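Local coordinates for EDD domain protein, DegV family (Ruminococcus gnavus, PDB 3JR7) that is of unknown function in detail but probably binds a lipid such as a fatty acid, at residues V26-E31 with A139-T144; I51-W56 with K70-S76; C77-S81 with I284-Y288; Q174-L180 with G292-V298. All coordinates share one frame. Residue numbers count along the deposited sequence, not the author numbering.

Contact 1 (V26-E31 with A139-T144); sequences VDSCGE and ASVGET
The C-terminal end of strand 22-27 turns over Asp27-Gly30 in a type I beta turn, closed by Gly30 N to Asp27 O at 3.1 Å, and meets the first turn of helix 141-155. Gly30 CA and Ser140 CA lie nearest, at 4.3 Å. Ser140, at the N-cap position, has phi/psi 58/-127 and chi1 t; its OG does not cap the helix but donates to Glu31 OE1 (2.9 Å). Glu31 reaches there by an m, p bend, while its OE2 is bound by Ser282 and Ser285. Thr144, chi1 m, gives OG1 to Glu31 O at 2.7 Å; Ser140 N to Cys29 SG is weak at 3.4 Å. Glu143, m then t, packs against Gly30, where a CB would lie 2.8 Å from Glu143 CB, and brings OE1 to 2.5 Å from OD1 of Asp27 (chi1 p). The contact thus joins a parallel strand's C-terminal end to a helix N-terminus, beside pocket residue Ala139. Its chemistry is a buried acid pair within a hydroxyl-acid network, Asp27 OD2 being held by Ser111 OG and Leu104 N.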
loop_
_atom_site.group_PDB
_atom_site.type_symbol
_atom_site.label_atom_id
_atom_site.label_comp_id
_atom_site.label_asym_id
_atom_site.label_seq_id
_atom_site.Cartn_x
_atom_site.Cartn_y
_atom_site.Cartn_z
ATOM N N VAL A 26 2.560 -10.352 1.174
ATOM C CA VAL A 26 1.984 -9.030 1.023
ATOM C C VAL A 26 0.819 -9.140 0.069
ATOM O O VAL A 26 0.947 -9.793 -0.982
ATOM C CB VAL A 26 3.035 -8.065 0.459
ATOM C CG1 VAL A 26 2.478 -6.618 0.417
ATOM C CG2 VAL A 26 4.312 -8.138 1.301
ATOM N N ASP A 27 -0.339 -8.549 0.390
ATOM C CA ASP A 27 -1.406 -8.565 -0.591
ATOM C C ASP A 27 -0.996 -7.703 -1.788
ATOM O O ASP A 27 -0.048 -6.922 -1.710
ATOM C CB ASP A 27 -2.797 -8.207 -0.027
ATOM C CG ASP A 27 -2.941 -6.742 0.394
ATOM O OD1 ASP A 27 -2.333 -5.821 -0.217
ATOM O OD2 ASP A 27 -3.763 -6.511 1.301
ATOM N N SER A 28 -1.668 -7.902 -2.923
ATOM C CA SER A 28 -1.112 -7.429 -4.207
ATOM C C SER A 28 -1.144 -5.891 -4.312
ATOM O O SER A 28 -0.492 -5.308 -5.132
ATOM C CB SER A 28 -1.857 -8.064 -5.365
ATOM O OG SER A 28 -3.190 -7.659 -5.371
ATOM N N CYS A 29 -1.879 -5.241 -3.429
ATOM C CA CYS A 29 -1.878 -3.774 -3.410
ATOM C C CYS A 29 -0.480 -3.239 -3.141
ATOM O O CYS A 29 -0.057 -2.234 -3.736
ATOM C CB CYS A 29 -2.896 -3.234 -2.400
ATOM S SG CYS A 29 -3.053 -1.449 -2.514
ATOM N N GLY A 30 0.264 -3.937 -2.298
ATOM C CA GLY A 30 1.580 -3.502 -1.917
ATOM C C GLY A 30 2.582 -3.769 -3.004
ATOM O O GLY A 30 2.853 -4.946 -3.284
ATOM N N GLU A 31 3.173 -2.709 -3.580
ATOM C CA GLU A 31 4.087 -2.882 -4.715
ATOM C C GLU A 31 5.396 -3.523 -4.282
ATOM O O GLU A 31 5.810 -3.307 -3.182
ATOM C CB GLU A 31 4.406 -1.521 -5.390
ATOM C CG GLU A 31 3.278 -0.828 -6.114
ATOM C CD GLU A 31 2.228 -0.217 -5.212
ATOM O OE1 GLU A 31 2.510 0.029 -3.999
ATOM O OE2 GLU A 31 1.122 0.040 -5.736
ATOM N N ALA A 139 -1.930 1.507 2.417
ATOM C CA ALA A 139 -2.153 0.882 1.125
ATOM C C ALA A 139 -0.864 1.064 0.350
ATOM O O ALA A 139 0.007 1.859 0.731
ATOM C CB ALA A 139 -3.299 1.577 0.374
ATOM N N SER A 140 -0.742 0.340 -0.750
ATOM C CA SER A 140 0.265 0.609 -1.776
ATOM C C SER A 140 1.638 0.550 -1.122
ATOM O O SER A 140 1.933 -0.412 -0.402
ATOM C CB SER A 140 -0.040 1.960 -2.468
ATOM O OG SER A 140 0.981 2.367 -3.405
ATOM N N VAL A 141 2.439 1.581 -1.299
ATOM C CA VAL A 141 3.806 1.622 -0.799
ATOM C C VAL A 141 3.920 1.690 0.734
ATOM O O VAL A 141 4.991 1.407 1.303
ATOM C CB VAL A 141 4.701 2.736 -1.462
ATOM C CG1 VAL A 141 5.120 2.318 -2.893
ATOM C CG2 VAL A 141 4.027 4.100 -1.410
ATOM N N GLY A 142 2.827 2.019 1.412
ATOM C CA GLY A 142 2.779 1.822 2.884
ATOM C C GLY A 142 3.052 0.340 3.216
ATOM O O GLY A 142 3.833 0.021 4.104
ATOM N N GLU A 143 2.427 -0.569 2.462
ATOM C CA GLU A 143 2.649 -2.024 2.663
ATOM C C GLU A 143 4.083 -2.411 2.300
ATOM O O GLU A 143 4.744 -3.212 2.993
ATOM C CB GLU A 143 1.663 -2.813 1.823
ATOM C CG GLU A 143 0.193 -2.591 2.229
ATOM C CD GLU A 143 -0.785 -3.285 1.299
ATOM O OE1 GLU A 143 -0.673 -4.506 1.119
ATOM O OE2 GLU A 143 -1.663 -2.595 0.743
ATOM N N THR A 144 4.566 -1.842 1.196
ATOM C CA THR A 144 5.895 -2.094 0.695
ATOM C C THR A 144 6.902 -1.766 1.781
ATOM O O THR A 144 7.790 -2.580 2.111
ATOM C CB THR A 144 6.203 -1.204 -0.530
ATOM O OG1 THR A 144 5.152 -1.325 -1.503
ATOM C CG2 THR A 144 7.525 -1.566 -1.124
#

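Contact 2 (I51-W56 with K70-S76); sequences IEDTQW and KIAESTS
Lys70, Glu52 and Ile51, in falling order of area buried, carry this contact between a hairpin and the end of helix 64-73. Ile51-Thr54 forms a type II' turn with Glu52 at phi/psi 56/-116, and both Ile51 N to Thr54 O and Thr54 N to Ile51 O measure 3.0 Å. Ser74 is the first residue to leave the helix; Glu52 CA and Ser74 CA are the nearest pair, at 6.9 Å. Lys70 (t, p, t, t) lies across the turn: its CB meets the edge of the Trp56 ring at CH2 (3.7 Å), its CG meets Ile51 CG2 (3.8 Å), and its CE sits 3.4 Å from Thr54 OG1. Its NZ ends 3.5 Å from Glu52 OE1, a long salt bridge with a weak hydrogen bond. Glu52 (m, t) runs past Ser74, CD to CB 3.5 Å. Ile51 (m, t) packs CG2 on Ser74 CB at 3.4 Å and CD1 on Ile71 CG1 at 4.0 Å. The arrangement is a beta-hairpin with a two-residue type II' loop, joining strands 42-51 and 54-57, with a helix C-terminus packed against its tip.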
loop_
_atom_site.group_PDB
_atom_site.type_symbol
_atom_site.label_atom_id
_atom_site.label_comp_id
_atom_site.label_asym_id
_atom_site.label_seq_id
_atom_site.Cartn_x
_atom_site.Cartn_y
_atom_site.Cartn_z
ATOM N N ILE A 51 -14.265 -5.335 -13.781
ATOM C CA ILE A 51 -14.689 -4.176 -14.580
ATOM C C ILE A 51 -15.590 -4.712 -15.706
ATOM O O ILE A 51 -15.144 -5.483 -16.543
ATOM C CB ILE A 51 -13.519 -3.426 -15.218
ATOM C CG1 ILE A 51 -12.567 -2.909 -14.145
ATOM C CG2 ILE A 51 -14.056 -2.212 -16.042
ATOM C CD1 ILE A 51 -11.183 -2.646 -14.642
ATOM N N GLU A 52 -16.854 -4.353 -15.659
ATOM C CA GLU A 52 -17.849 -4.879 -16.621
ATOM C C GLU A 52 -17.849 -6.405 -16.559
ATOM O O GLU A 52 -18.177 -6.931 -15.499
ATOM C CB GLU A 52 -17.610 -4.277 -18.008
ATOM C CG GLU A 52 -17.956 -2.803 -17.988
ATOM C CD GLU A 52 -17.665 -2.062 -19.293
ATOM O OE1 GLU A 52 -16.682 -2.403 -20.023
ATOM O OE2 GLU A 52 -18.429 -1.105 -19.544
ATOM N N ASP A 53 -17.471 -7.118 -17.622
ATOM C CA ASP A 53 -17.516 -8.614 -17.600
ATOM C C ASP A 53 -16.153 -9.219 -17.519
ATOM O O ASP A 53 -15.981 -10.453 -17.686
ATOM C CB ASP A 53 -18.187 -9.147 -18.868
ATOM C CG ASP A 53 -19.635 -8.767 -18.942
ATOM O OD1 ASP A 53 -20.420 -9.210 -18.054
ATOM O OD2 ASP A 53 -19.969 -8.002 -19.884
ATOM N N THR A 54 -15.164 -8.359 -17.319
ATOM C CA THR A 54 -13.825 -8.807 -17.179
ATOM C C THR A 54 -13.585 -8.980 -15.669
ATOM O O THR A 54 -13.999 -8.179 -14.842
ATOM C CB THR A 54 -12.838 -7.807 -17.802
ATOM O OG1 THR A 54 -13.212 -7.575 -19.167
ATOM C CG2 THR A 54 -11.413 -8.345 -17.718
ATOM N N GLN A 55 -12.961 -10.085 -15.347
ATOM C CA GLN A 55 -12.601 -10.404 -14.006
ATOM C C GLN A 55 -11.168 -10.735 -14.159
ATOM O O GLN A 55 -10.853 -11.674 -14.908
ATOM C CB GLN A 55 -13.279 -11.672 -13.573
ATOM C CG GLN A 55 -14.588 -11.510 -12.980
ATOM C CD GLN A 55 -15.132 -12.865 -12.598
ATOM O OE1 GLN A 55 -14.356 -13.824 -12.393
ATOM N NE2 GLN A 55 -16.455 -12.977 -12.524
ATOM N N TRP A 56 -10.314 -9.995 -13.466
ATOM C CA TRP A 56 -8.887 -10.210 -13.516
ATOM C C TRP A 56 -8.306 -10.449 -12.111
ATOM O O TRP A 56 -8.881 -10.035 -11.122
ATOM C CB TRP A 56 -8.213 -8.951 -14.032
ATOM C CG TRP A 56 -8.172 -8.749 -15.514
ATOM C CD1 TRP A 56 -7.871 -9.680 -16.475
ATOM C CD2 TRP A 56 -8.325 -7.505 -16.194
ATOM N NE1 TRP A 56 -7.857 -9.083 -17.728
ATOM C CE2 TRP A 56 -8.141 -7.751 -17.575
ATOM C CE3 TRP A 56 -8.609 -6.210 -15.774
ATOM C CZ2 TRP A 56 -8.229 -6.741 -18.527
ATOM C CZ3 TRP A 56 -8.694 -5.213 -16.715
ATOM C CH2 TRP A 56 -8.510 -5.478 -18.078
ATOM N N LYS A 70 -8.971 -0.298 -19.975
ATOM C CA LYS A 70 -10.262 -0.863 -19.603
ATOM C C LYS A 70 -11.054 0.062 -18.679
ATOM O O LYS A 70 -12.281 0.252 -18.838
ATOM C CB LYS A 70 -10.074 -2.258 -18.981
ATOM C CG LYS A 70 -11.369 -2.947 -18.629
ATOM C CD LYS A 70 -12.257 -3.189 -19.869
ATOM C CE LYS A 70 -13.370 -4.187 -19.570
ATOM N NZ LYS A 70 -14.100 -4.582 -20.813
ATOM N N ILE A 71 -10.379 0.636 -17.684
ATOM C CA ILE A 71 -11.030 1.650 -16.823
ATOM C C ILE A 71 -11.576 2.820 -17.645
ATOM O O ILE A 71 -12.690 3.329 -17.413
ATOM C CB ILE A 71 -10.063 2.203 -15.730
ATOM C CG1 ILE A 71 -9.683 1.090 -14.710
ATOM C CG2 ILE A 71 -10.674 3.457 -15.049
ATOM C CD1 ILE A 71 -8.408 1.434 -13.889
ATOM N N ALA A 72 -10.760 3.302 -18.566
ATOM C CA ALA A 72 -11.148 4.503 -19.339
ATOM C C ALA A 72 -12.372 4.199 -20.217
ATOM O O ALA A 72 -13.269 5.036 -20.373
ATOM C CB ALA A 72 -9.973 4.983 -20.166
ATOM N N GLU A 73 -12.417 2.986 -20.762
ATOM C CA GLU A 73 -13.529 2.548 -21.635
ATOM C C GLU A 73 -14.798 2.273 -20.893
ATOM O O GLU A 73 -15.875 2.572 -21.390
ATOM C CB GLU A 73 -13.156 1.266 -22.367
ATOM C CG GLU A 73 -12.213 1.548 -23.475
ATOM C CD GLU A 73 -11.291 0.392 -23.793
ATOM O OE1 GLU A 73 -11.690 -0.794 -23.584
ATOM O OE2 GLU A 73 -10.157 0.699 -24.226
ATOM N N SER A 74 -14.674 1.680 -19.711
ATOM C CA SER A 74 -15.832 1.287 -18.955
ATOM C C SER A 74 -16.547 2.454 -18.293
ATOM O O SER A 74 -15.988 3.188 -17.463
ATOM C CB SER A 74 -15.448 0.291 -17.860
ATOM O OG SER A 74 -16.480 0.265 -16.897
ATOM N N THR A 75 -17.828 2.543 -18.567
ATOM C CA THR A 75 -18.649 3.568 -17.974
ATOM C C THR A 75 -18.933 3.252 -16.503
ATOM O O THR A 75 -19.035 4.158 -15.681
ATOM C CB THR A 75 -19.983 3.709 -18.737
ATOM O OG1 THR A 75 -20.839 4.565 -17.986
ATOM C CG2 THR A 75 -20.654 2.375 -18.900
ATOM N N SER A 76 -19.038 1.979 -16.153
ATOM C CA SER A 76 -19.229 1.658 -14.757
ATOM C C SER A 76 -17.869 1.538 -14.003
ATOM O O SER A 76 -16.830 1.119 -14.514
ATOM C CB SER A 76 -20.045 0.395 -14.613
ATOM O OG SER A 76 -19.406 -0.619 -15.353
#

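Contact 3 (C77-S81 with I284-Y288); sequences CAKTS and ISTVY
Strand 79-81 and helix 284-288 run nearly antiparallel, at 150° between their directions, with the axes of these short segments 9.9 Å apart at closest approach. Ala78 faces Val287 (CA to CA 7.0 Å) and Thr80 faces Ile284 (CA to CA 7.6 Å); the CA-to-CB bonds of Lys79 and Ser81 point away, as the alternation of an extended strand requires. Along the helix, Ile284 comes first: its m, m rotamer brings CD1 to 3.7 Å from Thr80 CG2. One turn later Val287, chi1 t, points toward the strand and sets CG1 3.8 Å from Ala78 CB and 3.9 Å from Thr80 CG2. Tyr288, whose N bonds to Ile284 O at 3.1 Å, uses chi1 m to bring OH within 2.6 Å of Thr80 OG1 (chi1 p), a hydrogen bond in which either hydroxyl may donate, though the position of OG1 is less certain; Asn189 ND2 also bonds this OH. Thr80 and Tyr288 belong to the pocket occupied by a polyether, probably from the crystallisation liquor, consistent with a lipid-binding cavity between the two lobes of a DegV protein. Strand 42-51 pairs with strand 79-81 and presents Leu47 and Ile49 to Ile284, Leu67 of helix 64-73 meets Val287, and helix 184-188 touches the Tyr288 side chain.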
loop_
_atom_site.group_PDB
_atom_site.type_symbol
_atom_site.label_atom_id
_atom_site.label_comp_id
_atom_site.label_asym_id
_atom_site.label_seq_id
_atom_site.Cartn_x
_atom_site.Cartn_y
_atom_site.Cartn_z
ATOM N N CYS A 77 -17.938 1.959 -12.768
ATOM C CA CYS A 77 -16.837 1.969 -11.848
ATOM C C CYS A 77 -16.256 0.556 -11.572
ATOM O O CYS A 77 -17.002 -0.414 -11.432
ATOM C CB CYS A 77 -17.423 2.570 -10.588
ATOM S SG CYS A 77 -16.228 2.845 -9.431
ATOM N N ALA A 78 -14.934 0.417 -11.535
ATOM C CA ALA A 78 -14.314 -0.878 -11.224
ATOM C C ALA A 78 -14.691 -1.351 -9.800
ATOM O O ALA A 78 -14.989 -0.542 -8.940
ATOM C CB ALA A 78 -12.803 -0.815 -11.379
ATOM N N LYS A 79 -14.710 -2.661 -9.594
ATOM C CA LYS A 79 -14.971 -3.268 -8.265
ATOM C C LYS A 79 -13.785 -4.156 -7.993
ATOM O O LYS A 79 -13.105 -4.573 -8.926
ATOM C CB LYS A 79 -16.240 -4.127 -8.244
ATOM C CG LYS A 79 -17.559 -3.380 -8.463
ATOM C CD LYS A 79 -17.754 -2.167 -7.518
ATOM C CE LYS A 79 -18.416 -1.000 -8.269
ATOM N NZ LYS A 79 -18.814 0.181 -7.401
ATOM N N THR A 80 -13.524 -4.428 -6.719
ATOM C CA THR A 80 -12.359 -5.234 -6.346
ATOM C C THR A 80 -12.760 -6.254 -5.272
ATOM O O THR A 80 -13.822 -6.120 -4.636
ATOM C CB THR A 80 -11.187 -4.335 -5.896
ATOM O OG1 THR A 80 -11.575 -3.469 -4.819
ATOM C CG2 THR A 80 -10.675 -3.474 -7.094
ATOM N N SER A 81 -11.938 -7.278 -5.073
ATOM C CA SER A 81 -12.226 -8.239 -4.004
ATOM C C SER A 81 -10.944 -8.616 -3.293
ATOM O O SER A 81 -9.920 -8.782 -3.932
ATOM C CB SER A 81 -12.909 -9.522 -4.552
ATOM O OG SER A 81 -12.213 -10.041 -5.665
ATOM N N ILE A 284 -4.304 -3.060 -7.863
ATOM C CA ILE A 284 -5.289 -2.447 -6.947
ATOM C C ILE A 284 -5.006 -0.944 -6.754
ATOM O O ILE A 284 -5.925 -0.130 -6.767
ATOM C CB ILE A 284 -5.303 -3.179 -5.608
ATOM C CG1 ILE A 284 -5.808 -4.618 -5.826
ATOM C CG2 ILE A 284 -6.177 -2.438 -4.579
ATOM C CD1 ILE A 284 -7.278 -4.727 -6.265
ATOM N N SER A 285 -3.739 -0.585 -6.626
ATOM C CA SER A 285 -3.358 0.807 -6.482
ATOM C C SER A 285 -3.791 1.636 -7.704
ATOM O O SER A 285 -4.307 2.746 -7.567
ATOM C CB SER A 285 -1.851 0.919 -6.222
ATOM O OG SER A 285 -1.478 0.407 -4.913
ATOM N N THR A 286 -3.575 1.082 -8.900
ATOM C CA THR A 286 -4.035 1.718 -10.132
ATOM C C THR A 286 -5.540 1.913 -10.149
ATOM O O THR A 286 -6.023 3.016 -10.455
ATOM C CB THR A 286 -3.594 0.906 -11.325
ATOM O OG1 THR A 286 -2.156 0.989 -11.409
ATOM C CG2 THR A 286 -4.281 1.381 -12.592
ATOM N N VAL A 287 -6.293 0.878 -9.771
ATOM C CA VAL A 287 -7.741 0.985 -9.778
ATOM C C VAL A 287 -8.253 2.140 -8.908
ATOM O O VAL A 287 -9.153 2.886 -9.312
ATOM C CB VAL A 287 -8.388 -0.339 -9.340
ATOM C CG1 VAL A 287 -9.878 -0.159 -9.054
ATOM C CG2 VAL A 287 -8.155 -1.456 -10.426
ATOM N N TYR A 288 -7.701 2.294 -7.707
ATOM C CA TYR A 288 -8.157 3.334 -6.778
ATOM C C TYR A 288 -7.435 4.676 -6.942
ATOM O O TYR A 288 -8.028 5.728 -6.679
ATOM C CB TYR A 288 -8.119 2.806 -5.331
ATOM C CG TYR A 288 -9.214 1.771 -5.118
ATOM C CD1 TYR A 288 -10.541 2.168 -4.935
ATOM C CD2 TYR A 288 -8.969 0.430 -5.217
ATOM C CE1 TYR A 288 -11.542 1.273 -4.750
ATOM C CE2 TYR A 288 -10.015 -0.531 -5.052
ATOM C CZ TYR A 288 -11.289 -0.089 -4.827
ATOM O OH TYR A 288 -12.360 -0.960 -4.688
#

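Contact 4 (Q174-L180 with G292-V298); sequences QHTYFVL and GGIIVVV
Two antiparallel neighbours in a six-stranded mixed sheet, strands 176-179 and 294-297, run at 164° with axes 4.6 Å apart. Tyr177-Val296 and Val179-Ile294 are hydrogen-bonded pairs: Tyr177 N to Val296 O and Val296 N to Tyr177 O are both 2.8 Å, Val179 N to Ile294 O is 3.0 Å and Ile294 N to Val179 O 2.9 Å. Beyond them His175 N reaches Val298 O at 3.1 Å, with a weak return from Val298 N to His175 O (3.4 Å). Thr176-Val297 and Phe178-Ile295 are the non-hydrogen-bonded pairs; the backbones of Thr176, Phe178 and Ile295 bond outward, to Ser211, Met209 and Ala252. Thr176, Phe178 and Ile295 share one face and line the polyether-occupied pocket, with Phe178 CB (chi1 p) 4.0 Å from Ile295 CG1. On the other face Tyr177, chi1 m, sends OH to Asp240. Thr176 OG1 bonds to Ser138, and Gln174 NE2 to Gly142 O and Tyr170. At the chain end a water donates to Val298 O at 2.8 Å and lies 3.0 Å from His175 ND1.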
loop_
_atom_site.group_PDB
_atom_site.type_symbol
_atom_site.label_atom_id
_atom_site.label_comp_id
_atom_site.label_asym_id
_atom_site.label_seq_id
_atom_site.Cartn_x
_atom_site.Cartn_y
_atom_site.Cartn_z
ATOM N N GLN A 174 4.375 5.429 10.770
ATOM C CA GLN A 174 4.170 5.618 9.330
ATOM C C GLN A 174 2.896 6.389 8.998
ATOM O O GLN A 174 1.818 5.997 9.443
ATOM C CB GLN A 174 4.120 4.247 8.650
ATOM C CG GLN A 174 4.155 4.263 7.127
ATOM C CD GLN A 174 3.855 2.886 6.544
ATOM O OE1 GLN A 174 2.734 2.405 6.668
ATOM N NE2 GLN A 174 4.842 2.274 5.859
ATOM N N HIS A 175 3.012 7.432 8.150
ATOM C CA HIS A 175 1.864 8.204 7.646
ATOM C C HIS A 175 1.828 8.156 6.109
ATOM O O HIS A 175 2.869 8.145 5.471
ATOM C CB HIS A 175 1.985 9.699 8.016
ATOM C CG HIS A 175 2.029 9.968 9.481
ATOM N ND1 HIS A 175 3.191 9.866 10.214
ATOM C CD2 HIS A 175 1.048 10.261 10.365
ATOM C CE1 HIS A 175 2.925 10.116 11.484
ATOM N NE2 HIS A 175 1.633 10.343 11.603
ATOM N N THR A 176 0.625 8.188 5.548
ATOM C CA THR A 176 0.379 8.085 4.117
ATOM C C THR A 176 -0.354 9.336 3.639
ATOM O O THR A 176 -1.237 9.891 4.334
ATOM C CB THR A 176 -0.538 6.866 3.816
ATOM O OG1 THR A 176 0.069 5.711 4.377
ATOM C CG2 THR A 176 -0.781 6.632 2.277
ATOM N N TYR A 177 -0.009 9.755 2.436
ATOM C CA TYR A 177 -0.582 10.958 1.807
ATOM C C TYR A 177 -0.784 10.681 0.344
ATOM O O TYR A 177 -0.007 9.930 -0.249
ATOM C CB TYR A 177 0.411 12.109 1.945
ATOM C CG TYR A 177 0.891 12.342 3.343
ATOM C CD1 TYR A 177 0.313 13.311 4.140
ATOM C CD2 TYR A 177 1.936 11.578 3.873
ATOM C CE1 TYR A 177 0.747 13.504 5.444
ATOM C CE2 TYR A 177 2.374 11.776 5.133
ATOM C CZ TYR A 177 1.783 12.745 5.918
ATOM O OH TYR A 177 2.232 12.936 7.201
ATOM N N PHE A 178 -1.797 11.280 -0.258
ATOM C CA PHE A 178 -1.980 11.150 -1.685
ATOM C C PHE A 178 -2.732 12.302 -2.295
ATOM O O PHE A 178 -3.508 12.992 -1.621
ATOM C CB PHE A 178 -2.623 9.823 -2.066
ATOM C CG PHE A 178 -4.003 9.578 -1.526
ATOM C CD1 PHE A 178 -5.119 9.707 -2.334
ATOM C CD2 PHE A 178 -4.179 9.069 -0.261
ATOM C CE1 PHE A 178 -6.381 9.362 -1.872
ATOM C CE2 PHE A 178 -5.456 8.737 0.232
ATOM C CZ PHE A 178 -6.540 8.895 -0.547
ATOM N N VAL A 179 -2.483 12.492 -3.577
ATOM C CA VAL A 179 -3.228 13.403 -4.435
ATOM C C VAL A 179 -3.533 12.655 -5.747
ATOM O O VAL A 179 -2.632 12.074 -6.400
ATOM C CB VAL A 179 -2.430 14.700 -4.769
ATOM C CG1 VAL A 179 -3.238 15.592 -5.702
ATOM C CG2 VAL A 179 -2.075 15.477 -3.504
ATOM N N LEU A 180 -4.802 12.648 -6.110
ATOM C CA LEU A 180 -5.264 11.997 -7.312
ATOM C C LEU A 180 -5.853 13.012 -8.279
ATOM O O LEU A 180 -6.256 14.084 -7.862
ATOM C CB LEU A 180 -6.377 11.001 -6.981
ATOM C CG LEU A 180 -6.036 9.996 -5.881
ATOM C CD1 LEU A 180 -7.162 8.957 -5.762
ATOM C CD2 LEU A 180 -4.673 9.363 -6.120
ATOM N N GLY A 292 -2.647 9.250 -13.258
ATOM C CA GLY A 292 -2.169 10.520 -12.734
ATOM C C GLY A 292 -2.050 10.651 -11.209
ATOM O O GLY A 292 -1.647 11.702 -10.716
ATOM N N GLY A 293 -2.372 9.604 -10.461
ATOM C CA GLY A 293 -2.271 9.666 -9.013
ATOM C C GLY A 293 -0.871 9.490 -8.439
ATOM O O GLY A 293 0.002 8.801 -9.024
ATOM N N ILE A 294 -0.673 10.083 -7.263
ATOM C CA ILE A 294 0.588 10.073 -6.549
ATOM C C ILE A 294 0.282 9.720 -5.093
ATOM O O ILE A 294 -0.611 10.299 -4.473
ATOM C CB ILE A 294 1.265 11.431 -6.585
ATOM C CG1 ILE A 294 1.722 11.760 -7.996
ATOM C CG2 ILE A 294 2.487 11.439 -5.663
ATOM C CD1 ILE A 294 2.973 10.904 -8.452
ATOM N N ILE A 295 1.026 8.757 -4.569
ATOM C CA ILE A 295 0.937 8.337 -3.187
ATOM C C ILE A 295 2.318 8.487 -2.561
ATOM O O ILE A 295 3.320 8.034 -3.138
ATOM C CB ILE A 295 0.494 6.850 -3.118
ATOM C CG1 ILE A 295 -0.887 6.670 -3.776
ATOM C CG2 ILE A 295 0.510 6.335 -1.639
ATOM C CD1 ILE A 295 -1.112 5.275 -4.269
ATOM N N VAL A 296 2.379 9.076 -1.378
ATOM C CA VAL A 296 3.621 9.191 -0.638
ATOM C C VAL A 296 3.510 8.633 0.773
ATOM O O VAL A 296 2.530 8.908 1.479
ATOM C CB VAL A 296 4.049 10.672 -0.504
ATOM C CG1 VAL A 296 5.333 10.787 0.288
ATOM C CG2 VAL A 296 4.153 11.364 -1.945
ATOM N N VAL A 297 4.519 7.865 1.176
ATOM C CA VAL A 297 4.611 7.324 2.519
ATOM C C VAL A 297 6.005 7.493 3.091
ATOM O O VAL A 297 6.984 7.234 2.408
ATOM C CB VAL A 297 4.260 5.803 2.542
ATOM C CG1 VAL A 297 4.371 5.250 3.954
ATOM C CG2 VAL A 297 2.843 5.581 2.029
ATOM N N VAL A 298 6.080 7.887 4.372
ATOM C CA VAL A 298 7.313 7.838 5.149
ATOM C C VAL A 298 7.016 7.583 6.692
ATOM O O VAL A 298 5.852 7.945 7.126
ATOM C CB VAL A 298 8.141 9.119 4.924
ATOM C CG1 VAL A 298 7.403 10.388 5.440
ATOM C CG2 VAL A 298 9.557 8.969 5.497
HETATM O O HOH W 1 5.748 10.232 8.785
#

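Contacts 1, 3 and 4 are buried, whereas the centre of contact 2 lies about 22 Å from the centre of the chain and that contact has exposed residues. Their chemistry follows place: contact 1, its centre about 3 Å from the centre of the chain, uses acids and hydroxyls; contact 4 uses sheet backbone bonds and aliphatic and aromatic side chains; contact 3 mixes apolar packing with one hydroxyl pair; contact 2 has a long surface salt bridge. Ile51 CG1 of contact 2 packs 3.5 Å from Ala78 CB of contact 3, where helix 64-73 precedes strand 79-81 in the chain. Contacts 1, 2 and 3 reach one sheet, contact 4 lies in the other, and pocket residues occur in 1, 3 and 4.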